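Putative fimbrium tip subunit Fim1F (Parabacteroides distasonis, PDB 3R4R) is a putative component of the fimbrium tip, part of the surface filaments that mediate cell adhesion and biofilm formation. Local coordinates at residues T128-A133 with S201-F206; L101-A106 with V143-S148; S209-G214 with T231-D236. All coordinates share one frame; numbering follows the deposited sequence. Where two conformers were deposited one is given.

Contact 1. Residues T128-A133 with S201-F206. With EDO (1,2-ethanediol), chain H.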
ATOM      1  N   THR A 128      12.673  -9.273  -3.571  1.00 47.40           N
ATOM      2  CA  THR A 128      11.546 -10.199  -3.761  1.00 48.17           C
ATOM      3  C   THR A 128      11.370 -11.106  -2.523  1.00 48.81           C
ATOM      4  O   THR A 128      10.243 -11.510  -2.231  1.00 48.68           O
ATOM      5  CB  THR A 128      11.707 -11.036  -5.024  1.00 55.52           C
ATOM      6  OG1 THR A 128      13.013 -11.621  -5.021  1.00 62.11           O
ATOM      7  CG2 THR A 128      11.493 -10.214  -6.296  1.00 50.13           C
ATOM      8  N   ALA A 129      12.463 -11.408  -1.804  1.00 43.99           N
ATOM      9  CA  ALA A 129      12.420 -12.235  -0.598  1.00 44.98           C
ATOM     10  C   ALA A 129      12.055 -11.402   0.651  1.00 50.22           C
ATOM     11  O   ALA A 129      11.577 -11.973   1.643  1.00 52.17           O
ATOM     12  CB  ALA A 129      13.765 -12.920  -0.386  1.00 46.83           C
ATOM     13  N   LYS A 130      12.265 -10.061   0.598  1.00 43.77           N
ATOM     14  CA  LYS A 130      12.046  -9.141   1.719  1.00 41.92           C
ATOM     15  C   LYS A 130      10.571  -9.096   2.157  1.00 48.65           C
ATOM     16  O   LYS A 130       9.646  -8.986   1.339  1.00 49.60           O
ATOM     17  CB  LYS A 130      12.512  -7.701   1.375  1.00 41.03           C
ATOM     18  CG  LYS A 130      12.442  -6.685   2.537  1.00 42.71           C
ATOM     19  CD  LYS A 130      13.351  -7.052   3.727  1.00 46.03           C
ATOM     20  CE  LYS A 130      13.218  -6.111   4.895  1.00 44.09           C
ATOM     21  NZ  LYS A 130      14.166  -6.492   5.966  1.00 50.51           N
ATOM     22  N   THR A 131      10.399  -9.165   3.483  1.00 45.21           N
ATOM     23  CA  THR A 131       9.160  -9.067   4.229  1.00 45.14           C
ATOM     24  C   THR A 131       9.327  -7.979   5.272  1.00 45.70           C
ATOM     25  O   THR A 131      10.297  -8.017   6.048  1.00 44.04           O
ATOM     26  CB  THR A 131       8.757 -10.423   4.858  1.00 61.11           C
ATOM     27  OG1 THR A 131       8.498 -11.373   3.828  1.00 69.08           O
ATOM     28  CG2 THR A 131       7.521 -10.320   5.763  1.00 58.46           C
ATOM     29  N   ILE A 132       8.387  -7.006   5.269  1.00 39.25           N
ATOM     30  CA  ILE A 132       8.322  -5.951   6.266  1.00 38.95           C
ATOM     31  C   ILE A 132       7.198  -6.345   7.227  1.00 44.33           C
ATOM     32  O   ILE A 132       6.186  -6.884   6.775  1.00 43.66           O
ATOM     33  CB  ILE A 132       8.166  -4.508   5.675  1.00 41.29           C
ATOM     34  CG1 ILE A 132       6.844  -4.323   4.862  1.00 40.60           C
ATOM     35  CG2 ILE A 132       9.433  -4.107   4.886  1.00 41.77           C
ATOM     36  CD1 ILE A 132       6.602  -2.983   4.266  1.00 39.39           C
ATOM     37  N   ALA A 133       7.404  -6.136   8.547  1.00 43.01           N
ATOM     38  CA  ALA A 133       6.455  -6.527   9.604  1.00 43.24           C
ATOM     39  C   ALA A 133       5.877  -5.309  10.349  1.00 46.02           C
ATOM     40  O   ALA A 133       5.372  -5.459  11.471  1.00 44.22           O
ATOM     41  CB  ALA A 133       7.141  -7.454  10.597  1.00 45.61           C
ATOM     42  N   SER A 201       4.114  -8.040   5.142  1.00 37.28           N
ATOM     43  CA  SER A 201       3.904  -8.010   3.691  1.00 37.07           C
ATOM     44  C   SER A 201       5.184  -8.108   2.908  1.00 42.50           C
ATOM     45  O   SER A 201       6.258  -7.741   3.399  1.00 42.37           O
ATOM     46  CB  SER A 201       3.200  -6.721   3.266  1.00 38.18           C
ATOM     47  OG  SER A 201       2.870  -6.708   1.886  1.00 43.26           O
ATOM     48  N   LYS A 202       5.041  -8.594   1.653  1.00 39.81           N
ATOM     49  CA  LYS A 202       6.057  -8.613   0.598  1.00 39.22           C
ATOM     50  C   LYS A 202       6.016  -7.212  -0.063  1.00 42.52           C
ATOM     51  O   LYS A 202       4.982  -6.541   0.005  1.00 41.99           O
ATOM     52  CB  LYS A 202       5.801  -9.778  -0.371  1.00 41.80           C
ATOM     53  CG  LYS A 202       6.004 -11.170   0.237  1.00 50.51           C
ATOM     54  CD  LYS A 202       7.508 -11.594   0.358  1.00 59.81           C
ATOM     55  CE  LYS A 202       7.708 -12.955   0.981  1.00 71.10           C
ATOM     56  NZ  LYS A 202       7.045 -14.052   0.211  1.00 92.80           N
ATOM     57  N   ILE A 203       7.107  -6.757  -0.667  1.00 38.76           N
ATOM     58  CA  ILE A 203       7.201  -5.390  -1.210  1.00 36.82           C
ATOM     59  C   ILE A 203       7.424  -5.353  -2.739  1.00 40.42           C
ATOM     60  O   ILE A 203       7.820  -4.303  -3.262  1.00 39.88           O
ATOM     61  CB  ILE A 203       8.383  -4.624  -0.515  1.00 38.39           C
ATOM     62  CG1 ILE A 203       9.738  -5.402  -0.677  1.00 38.76           C
ATOM     63  CG2 ILE A 203       8.053  -4.324   0.965  1.00 37.44           C
ATOM     64  CD1 ILE A 203      10.990  -4.637  -0.346  1.00 38.68           C
ATOM     65  N   THR A 204       7.199  -6.462  -3.446  1.00 38.46           N
ATOM     66  CA  THR A 204       7.450  -6.530  -4.890  1.00 40.22           C
ATOM     67  C   THR A 204       6.183  -6.939  -5.659  1.00 48.13           C
ATOM     68  O   THR A 204       6.269  -7.376  -6.820  1.00 51.64           O
ATOM     69  CB  THR A 204       8.589  -7.531  -5.165  1.00 44.46           C
ATOM     70  OG1 THR A 204       8.272  -8.838  -4.652  1.00 52.86           O
ATOM     71  CG2 THR A 204       9.948  -7.034  -4.733  1.00 35.83           C
ATOM     72  N   ILE A 205       5.012  -6.809  -4.995  1.00 43.22           N
ATOM     73  CA  ILE A 205       3.697  -7.221  -5.480  1.00 43.20           C
ATOM     74  C   ILE A 205       2.918  -5.956  -5.860  1.00 47.87           C
ATOM     75  O   ILE A 205       2.746  -5.057  -5.042  1.00 44.43           O
ATOM     76  CB  ILE A 205       2.990  -8.104  -4.409  1.00 44.90           C
ATOM     77  CG1 ILE A 205       3.076  -7.455  -3.003  1.00 42.32           C
ATOM     78  CG2 ILE A 205       3.687  -9.496  -4.400  1.00 43.85           C
ATOM     79  CD1 ILE A 205       2.315  -8.090  -1.947  1.00 50.04           C
ATOM     80  N   PHE A 206       2.495  -5.874  -7.135  1.00 48.29           N
ATOM     81  CA  PHE A 206       1.883  -4.652  -7.651  1.00 48.60           C
ATOM     82  C   PHE A 206       0.467  -4.830  -8.281  1.00 53.29           C
ATOM     83  O   PHE A 206      -0.033  -3.861  -8.866  1.00 52.40           O
ATOM     84  CB  PHE A 206       2.809  -4.087  -8.751  1.00 51.32           C
ATOM     85  CG  PHE A 206       4.236  -3.858  -8.312  1.00 51.25           C
ATOM     86  CD1 PHE A 206       4.592  -2.708  -7.621  1.00 50.94           C
ATOM     87  CD2 PHE A 206       5.240  -4.772  -8.637  1.00 54.22           C
ATOM     88  CE1 PHE A 206       5.915  -2.497  -7.221  1.00 50.01           C
ATOM     89  CE2 PHE A 206       6.563  -4.545  -8.251  1.00 54.60           C
ATOM     90  CZ  PHE A 206       6.884  -3.419  -7.536  1.00 50.17           C
TER
HETATM   91  C1  EDO H 325      11.645  -4.355   8.640  1.00 48.24           C
HETATM   92  O1  EDO H 325      12.041  -5.726   8.427  1.00 52.92           O
HETATM   93  C2  EDO H 325      10.181  -4.219   9.052  1.00 44.17           C
HETATM   94  O2  EDO H 325       9.906  -4.819  10.334  1.00 53.81           O
HETATM   95  O   HOH W   1       9.193  -8.952  -1.329  1.00 40.05           O
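I132 and I203 both set CG1 between the backbone N and the carbonyl carbon (chi1 62° and 56°), which leaves CG2 of each beside its own N. I203 CG2 then meets I132 CD1 at 3.8 Å, the two side chains crossing at about a right angle. The other branch of I203 ends in CD1, which packs on CB and CG of K130. Beside them I132 and S201 form an antiparallel hydrogen-bonded pair. I132 N donates to S201 O, and S201 N returns the bond to I132 O at 2.9 Å. Strand 131-132 thereby joins the end of strand 191-202, in a small antiparallel sheet with strands 218-219 and 240-246. K202 runs its CD and CE past T131, CE 3.4 Å from T131 OG1. Further along, a water lies 2.7 Å from K130 O, to which it probably donates, and accepts from I203 N. T204 rests OG1 and CG2 on T128 CA, while T128 OG1 is hydrogen-bonded to D121 OD1 and Y120 O. A 1,2-ethanediol, probably from the crystallisation liquor, bonds weakly to K130 NZ and A133 N. Direct backbone bonding is thus confined to I132 and S201, and the water link beyond is consistent with a strand pairing that gives way to loop.

Contact 2. Residues L101-A106 with V143-S148. With EDO (1,2-ethanediol), chain I.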
ATOM      1  N   LEU A 101      12.704   1.034  -8.597  1.00 40.80           N
ATOM      2  CA  LEU A 101      11.746   0.552  -7.582  1.00 39.42           C
ATOM      3  C   LEU A 101      11.671   1.548  -6.411  1.00 39.65           C
ATOM      4  O   LEU A 101      12.705   1.944  -5.873  1.00 38.58           O
ATOM      5  CB  LEU A 101      12.128  -0.867  -7.058  1.00 38.79           C
ATOM      6  CG  LEU A 101      11.215  -1.452  -5.953  1.00 41.58           C
ATOM      7  CD1 LEU A 101       9.935  -1.991  -6.531  1.00 42.23           C
ATOM      8  CD2 LEU A 101      11.895  -2.561  -5.211  1.00 43.55           C
ATOM      9  N   VAL A 102      10.459   1.950  -6.021  1.00 35.79           N
ATOM     10  CA  VAL A 102      10.284   2.907  -4.924  1.00 34.28           C
ATOM     11  C   VAL A 102       9.471   2.245  -3.790  1.00 35.75           C
ATOM     12  O   VAL A 102       8.420   1.663  -4.051  1.00 35.54           O
ATOM     13  CB  VAL A 102       9.597   4.208  -5.449  1.00 39.67           C
ATOM     14  CG1 VAL A 102       9.390   5.225  -4.330  1.00 38.80           C
ATOM     15  CG2 VAL A 102      10.382   4.833  -6.606  1.00 41.16           C
ATOM     16  N   VAL A 103       9.982   2.289  -2.557  1.00 30.87           N
ATOM     17  CA  VAL A 103       9.257   1.809  -1.374  1.00 29.75           C
ATOM     18  C   VAL A 103       9.039   3.038  -0.490  1.00 35.36           C
ATOM     19  O   VAL A 103      10.011   3.606   0.009  1.00 36.21           O
ATOM     20  CB  VAL A 103       9.889   0.626  -0.603  1.00 32.96           C
ATOM     21  CG1 VAL A 103       8.995   0.200   0.576  1.00 31.10           C
ATOM     22  CG2 VAL A 103      10.161  -0.554  -1.524  1.00 33.25           C
ATOM     23  N   ALA A 104       7.783   3.492  -0.353  1.00 30.72           N
ATOM     24  CA  ALA A 104       7.475   4.692   0.419  1.00 29.86           C
ATOM     25  C   ALA A 104       6.983   4.357   1.829  1.00 34.61           C
ATOM     26  O   ALA A 104       6.243   3.398   2.006  1.00 33.24           O
ATOM     27  CB  ALA A 104       6.426   5.516  -0.308  1.00 30.21           C
ATOM     28  N   ASN A 105       7.415   5.174   2.819  1.00 33.02           N
ATOM     29  CA  ASN A 105       7.050   5.225   4.252  1.00 32.31           C
ATOM     30  C   ASN A 105       7.427   3.968   5.030  1.00 34.60           C
ATOM     31  O   ASN A 105       6.782   3.672   6.043  1.00 32.71           O
ATOM     32  CB  ASN A 105       5.540   5.458   4.426  1.00 32.86           C
ATOM     33  CG  ASN A 105       5.063   6.796   3.939  1.00 26.13           C
ATOM     34  OD1 ASN A 105       5.756   7.812   4.002  1.00 32.88           O
ATOM     35  ND2 ASN A 105       3.826   6.852   3.586  1.00 23.89           N
ATOM     36  N   ALA A 106       8.555   3.316   4.662  1.00 34.34           N
ATOM     37  CA  ALA A 106       9.058   2.092   5.334  1.00 32.25           C
ATOM     38  C   ALA A 106      10.486   2.291   5.896  1.00 37.44           C
ATOM     39  O   ALA A 106      11.001   1.403   6.572  1.00 37.49           O
ATOM     40  CB  ALA A 106       9.038   0.931   4.366  1.00 32.39           C
ATOM     41  N   VAL A 143       2.430   2.458   3.696  1.00 29.45           N
ATOM     42  CA  VAL A 143       3.460   2.056   2.759  1.00 28.32           C
ATOM     43  C   VAL A 143       2.850   1.948   1.354  1.00 34.35           C
ATOM     44  O   VAL A 143       1.772   1.359   1.165  1.00 34.08           O
ATOM     45  CB  VAL A 143       4.168   0.725   3.192  1.00 30.00           C
ATOM     46  CG1 VAL A 143       5.148   0.228   2.134  1.00 29.39           C
ATOM     47  CG2 VAL A 143       4.883   0.896   4.533  1.00 28.51           C
ATOM     48  N   LYS A 144       3.584   2.529   0.371  1.00 29.34           N
ATOM     49  CA  LYS A 144       3.275   2.508  -1.063  1.00 28.54           C
ATOM     50  C   LYS A 144       4.480   1.959  -1.821  1.00 32.83           C
ATOM     51  O   LYS A 144       5.614   2.145  -1.377  1.00 30.49           O
ATOM     52  CB  LYS A 144       2.870   3.893  -1.600  1.00 31.76           C
ATOM     53  CG  LYS A 144       1.677   4.562  -0.913  1.00 37.88           C
ATOM     54  CD  LYS A 144       2.137   5.838  -0.211  1.00 44.48           C
ATOM     55  CE  LYS A 144       1.014   6.643   0.426  1.00 40.95           C
ATOM     56  NZ  LYS A 144       0.395   5.960   1.600  1.00 30.53           N
ATOM     57  N   ILE A 145       4.251   1.233  -2.923  1.00 31.41           N
ATOM     58  CA  ILE A 145       5.359   0.657  -3.697  1.00 32.54           C
ATOM     59  C   ILE A 145       5.062   0.820  -5.215  1.00 38.72           C
ATOM     60  O   ILE A 145       3.916   0.792  -5.629  1.00 38.56           O
ATOM     61  CB  ILE A 145       5.652  -0.848  -3.325  1.00 35.00           C
ATOM     62  CG1 ILE A 145       4.440  -1.776  -3.638  1.00 35.53           C
ATOM     63  CG2 ILE A 145       6.124  -1.022  -1.857  1.00 32.67           C
ATOM     64  CD1 ILE A 145       4.755  -3.259  -3.537  1.00 30.69           C
ATOM     65  N   GLY A 146       6.111   0.991  -6.009  1.00 37.19           N
ATOM     66  CA  GLY A 146       5.997   1.138  -7.456  1.00 39.09           C
ATOM     67  C   GLY A 146       7.268   0.763  -8.187  1.00 42.16           C
ATOM     68  O   GLY A 146       8.343   0.801  -7.599  1.00 40.43           O
ATOM     69  N   LYS A 147       7.157   0.413  -9.483  1.00 43.07           N
ATOM     70  CA  LYS A 147       8.317   0.061 -10.323  1.00 45.70           C
ATOM     71  C   LYS A 147       8.132   0.578 -11.768  1.00 52.68           C
ATOM     72  O   LYS A 147       7.046   0.448 -12.339  1.00 52.67           O
ATOM     73  CB  LYS A 147       8.568  -1.460 -10.338  1.00 47.98           C
ATOM     74  CG  LYS A 147       9.967  -1.852 -10.826  1.00 55.56           C
ATOM     75  CD  LYS A 147      10.244  -3.371 -10.821  1.00 65.53           C
ATOM     76  CE  LYS A 147       9.649  -4.186 -11.960  1.00 88.28           C
ATOM     77  NZ  LYS A 147       8.159  -4.148 -12.025  1.00106.03           N
ATOM     78  N   SER A 148       9.204   1.155 -12.352  1.00 51.36           N
ATOM     79  CA  SER A 148       9.191   1.659 -13.731  1.00 54.38           C
ATOM     80  C   SER A 148      10.512   1.357 -14.448  1.00 58.92           C
ATOM     81  O   SER A 148      11.577   1.390 -13.838  1.00 54.89           O
ATOM     82  CB  SER A 148       8.916   3.159 -13.771  1.00 58.75           C
ATOM     83  OG  SER A 148       7.634   3.458 -13.243  1.00 72.84           O
TER
HETATM   84  C1  EDO I 326       7.242  -7.500 -12.127  1.00 77.22           C
HETATM   85  O1  EDO I 326       7.518  -6.660 -11.003  1.00 78.12           O
HETATM   86  C2  EDO I 326       8.532  -7.764 -12.900  1.00 75.41           C
HETATM   87  O2  EDO I 326       8.240  -8.592 -14.035  1.00 77.23           O
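V102 and G146 exchange two backbone bonds, as do A104 and K144. V102 N donates to G146 O at 2.9 Å, nearly straight at 170°. G146 N answers to V102 O at 3.1 Å. A104 N reaches K144 O at 2.8 Å, and K144 N reaches A104 O at 3.2 Å. Three of these carbonyls also receive a CA-H contact: G146 O from L101 CA, V102 O from I145 CA and A104 O from V143 CA. Backbone bonds on the outer sides join L101, V103 and N105 to A50, H48 and N46, and V143 and I145 to L168 and I166. Strands 96-104 and 144-152 are thus inner antiparallel neighbours, flanked by strands 46-52 and 161-179. On one face V103 and I145 lie side by side, V103 CG1 4.0 Å from I145 CG2. L101 CD1 sits on the same face, against G146 O. V143 closes the end of the pairing. Its CG1 lies 3.4 Å from A104 O, and V143 CG1 is also 4.2 Å from V103 CG1. The other face carries V102, A104 and K144. K144 is buried, but its NZ is well supplied by Q167 OE1 and the carbonyls of L142 and E41. N105 is held at both ends of its amide: ND2 donates to L142 O and T43 O, and OD1 accepts from Q45 N. At the far end, K147 NZ hydrogen-bonds at 2.8 Å to O1 of a second 1,2-ethanediol, probably also from the crystallisation liquor.

Contact 3. Residues S209-G214 with T231-D236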
ATOM      1  N   SER A 209      -5.644  -5.960  -8.262  1.00 58.16           N
ATOM      2  CA  SER A 209      -6.809  -6.758  -8.657  1.00 62.34           C
ATOM      3  C   SER A 209      -6.721  -8.217  -8.149  1.00 68.06           C
ATOM      4  O   SER A 209      -7.725  -8.929  -8.198  1.00 70.44           O
ATOM      5  CB  SER A 209      -6.968  -6.772 -10.180  1.00 69.37           C
ATOM      6  OG  SER A 209      -7.124  -5.461 -10.696  1.00 78.19           O
ATOM      7  N   ALA A 210      -5.539  -8.670  -7.698  1.00 62.80           N
ATOM      8  CA  ALA A 210      -5.364 -10.040  -7.202  1.00 63.29           C
ATOM      9  C   ALA A 210      -4.544 -10.063  -5.925  1.00 62.58           C
ATOM     10  O   ALA A 210      -3.628  -9.263  -5.785  1.00 59.42           O
ATOM     11  CB  ALA A 210      -4.693 -10.892  -8.261  1.00 66.80           C
ATOM     12  N   VAL A 211      -4.893 -10.953  -4.979  1.00 59.56           N
ATOM     13  CA  VAL A 211      -4.193 -11.057  -3.694  1.00 57.39           C
ATOM     14  C   VAL A 211      -2.868 -11.834  -3.960  1.00 59.06           C
ATOM     15  O   VAL A 211      -2.902 -12.920  -4.518  1.00 62.42           O
ATOM     16  CB  VAL A 211      -5.087 -11.684  -2.577  1.00 63.33           C
ATOM     17  CG1 VAL A 211      -5.547 -13.098  -2.908  1.00 67.06           C
ATOM     18  CG2 VAL A 211      -4.410 -11.644  -1.216  1.00 61.76           C
ATOM     19  N   GLU A 212      -1.704 -11.221  -3.640  1.00 51.01           N
ATOM     20  CA  GLU A 212      -0.368 -11.807  -3.905  1.00 49.08           C
ATOM     21  C   GLU A 212       0.477 -11.967  -2.621  1.00 54.87           C
ATOM     22  O   GLU A 212       1.434 -12.742  -2.635  1.00 56.28           O
ATOM     23  CB  GLU A 212       0.422 -10.924  -4.891  1.00 47.73           C
ATOM     24  CG  GLU A 212      -0.154 -10.737  -6.277  1.00 48.56           C
ATOM     25  CD  GLU A 212       0.403  -9.519  -6.992  1.00 59.37           C
ATOM     26  OE1 GLU A 212       0.070  -8.389  -6.567  1.00 42.98           O
ATOM     27  OE2 GLU A 212       1.117  -9.679  -8.010  1.00 47.30           O
ATOM     28  N   ASN A 213       0.154 -11.217  -1.527  1.00 49.28           N
ATOM     29  CA  ASN A 213       0.960 -11.283  -0.299  1.00 46.81           C
ATOM     30  C   ASN A 213       0.793 -12.651   0.501  1.00 52.69           C
ATOM     31  O   ASN A 213      -0.257 -12.953   1.099  1.00 51.87           O
ATOM     32  CB  ASN A 213       0.621 -10.130   0.624  1.00 35.84           C
ATOM     33  CG  ASN A 213       1.544 -10.002   1.795  1.00 40.48           C
ATOM     34  OD1 ASN A 213       2.710 -10.364   1.717  1.00 43.13           O
ATOM     35  ND2 ASN A 213       1.067  -9.424   2.893  1.00 33.57           N
ATOM     36  N   GLY A 214       1.909 -13.385   0.554  1.00 50.92           N
ATOM     37  CA  GLY A 214       2.065 -14.645   1.276  1.00 52.62           C
ATOM     38  C   GLY A 214       2.518 -14.474   2.719  1.00 55.55           C
ATOM     39  O   GLY A 214       2.366 -15.400   3.526  1.00 56.48           O
ATOM     40  N   THR A 231      -5.124  -3.106   6.686  1.00 39.55           N
ATOM     41  CA  THR A 231      -4.469  -4.411   6.737  1.00 40.03           C
ATOM     42  C   THR A 231      -3.690  -4.669   5.440  1.00 42.23           C
ATOM     43  O   THR A 231      -4.077  -4.186   4.365  1.00 40.65           O
ATOM     44  CB  THR A 231      -5.490  -5.548   6.989  1.00 49.28           C
ATOM     45  OG1 THR A 231      -4.805  -6.797   7.003  1.00 45.48           O
ATOM     46  CG2 THR A 231      -6.598  -5.609   5.934  1.00 50.66           C
ATOM     47  N   TYR A 232      -2.615  -5.479   5.536  1.00 37.67           N
ATOM     48  CA  TYR A 232      -1.949  -5.941   4.350  1.00 36.21           C
ATOM     49  C   TYR A 232      -2.743  -7.140   3.837  1.00 45.38           C
ATOM     50  O   TYR A 232      -3.437  -7.766   4.644  1.00 46.22           O
ATOM     51  CB  TYR A 232      -0.466  -6.268   4.610  1.00 36.45           C
ATOM     52  CG  TYR A 232       0.438  -5.124   5.006  1.00 32.96           C
ATOM     53  CD1 TYR A 232       0.561  -3.996   4.193  1.00 33.01           C
ATOM     54  CD2 TYR A 232       1.351  -5.267   6.045  1.00 33.64           C
ATOM     55  CE1 TYR A 232       1.434  -2.958   4.519  1.00 31.43           C
ATOM     56  CE2 TYR A 232       2.283  -4.268   6.338  1.00 32.76           C
ATOM     57  CZ  TYR A 232       2.309  -3.107   5.581  1.00 36.11           C
ATOM     58  OH  TYR A 232       3.194  -2.104   5.879  1.00 38.34           O
ATOM     59  N   GLU A 233      -2.723  -7.426   2.512  1.00 45.01           N
ATOM     60  CA  GLU A 233      -3.345  -8.618   1.887  1.00 47.21           C
ATOM     61  C   GLU A 233      -3.105  -9.918   2.645  1.00 52.58           C
ATOM     62  O   GLU A 233      -2.047 -10.081   3.268  1.00 52.54           O
ATOM     63  CB  GLU A 233      -2.785  -8.859   0.476  1.00 49.33           C
ATOM     64  CG  GLU A 233      -3.156  -7.857  -0.573  1.00 54.91           C
ATOM     65  CD  GLU A 233      -2.639  -8.208  -1.947  1.00 62.72           C
ATOM     66  OE1 GLU A 233      -1.559  -8.834  -2.095  1.00 52.39           O
ATOM     67  OE2 GLU A 233      -3.319  -7.781  -2.900  1.00 57.60           O
ATOM     68  N   ILE A 234      -4.037 -10.869   2.515  1.00 49.66           N
ATOM     69  CA  ILE A 234      -3.957 -12.182   3.131  1.00 50.57           C
ATOM     70  C   ILE A 234      -4.314 -13.205   2.058  1.00 59.61           C
ATOM     71  O   ILE A 234      -5.487 -13.278   1.686  1.00 60.91           O
ATOM     72  CB  ILE A 234      -4.875 -12.230   4.364  1.00 53.39           C
ATOM     73  CG1 ILE A 234      -4.530 -11.082   5.359  1.00 50.57           C
ATOM     74  CG2 ILE A 234      -4.803 -13.612   5.005  1.00 57.28           C
ATOM     75  CD1 ILE A 234      -5.502 -10.777   6.480  1.00 59.02           C
ATOM     76  N   SER A 235      -3.297 -13.981   1.561  1.00 59.02           N
ATOM     77  CA  SER A 235      -3.449 -14.986   0.500  0.50 62.20           C
ATOM     78  C   SER A 235      -4.198 -16.241   0.973  1.00 69.92           C
ATOM     79  O   SER A 235      -4.980 -16.799   0.190  1.00 71.93           O
ATOM     80  CB  SER A 235      -2.089 -15.412  -0.047  0.50 65.57           C
ATOM     81  OG  SER A 235      -1.282 -16.018   0.948  0.50 74.68           O
ATOM     82  N   ASP A 236      -3.936 -16.714   2.223  1.00 67.21           N
ATOM     83  CA  ASP A 236      -4.585 -17.932   2.734  1.00 71.39           C
ATOM     84  C   ASP A 236      -6.108 -17.808   2.596  1.00 79.68           C
ATOM     85  O   ASP A 236      -6.716 -16.834   3.064  1.00 77.50           O
ATOM     86  CB  ASP A 236      -4.186 -18.220   4.194  1.00 73.38           C
ATOM     87  CG  ASP A 236      -4.675 -19.541   4.782  1.00 89.57           C
ATOM     88  OD1 ASP A 236      -5.254 -20.354   4.033  1.00 95.04           O
ATOM     89  OD2 ASP A 236      -4.443 -19.777   5.981  1.00 95.81           O
TER
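E233 OE1 takes two backbone N-H groups of the 209-214 loop. E212 N lies 2.8 Å from E233 OE1 and meets the oxygen from above the carboxylate plane. N213 N is 3.0 Å from E233 OE1 and comes nearly along the C-O axis. Both arrive from the same face of the carboxylate. N213 sets CG anti to its backbone N (chi1 -171°), and its ND2 donates to E233 O at 3.2 Å. The CB atoms of N213 and E233 touch at 3.6 Å. V211 CG2 packs on E233 CB at 3.6 Å and lies against the I234 carbonyl. S235 N adds a weak bond to N213 O. One shell out, K263 NZ makes salt bridges to both E233 OE2 and E212 OE1, and probably offsets the repulsion between the two acids. N213 is fixed further by S200 O at ND2, and by K202 N and A215 N at OD1. N198 ND2 shares E233 O, and E212 OE1 also accepts from N207 N. The core of the arrangement is a buried glutamate whose OE1 accepts two consecutive backbone N-H groups of a loop, within the C-terminal domain assigned to the transthyretin clan.

Of the segments in contact, 101-106 comes first, followed by 128-133 and then 143-148. Contact 2 closes the loop 107-142, which holds the first segment of contact 1. Contact 1 then reaches on to 201-206 and closes 134-200, so contacts 1 and 2 cross along the chain. Contact 3 opens after contact 1 has closed. It closes the short excursion 215-230 and ties 209-214 to 231-236. F206 and I145 pack contact 1 against contact 2. I205 packs on E212 between contacts 1 and 3. V143 CG2 touches Y232 OH between contacts 2 and 3. Together they tie strands 96-104 and 144-152, strands 131-132 and 191-202, and the 209-214 loop.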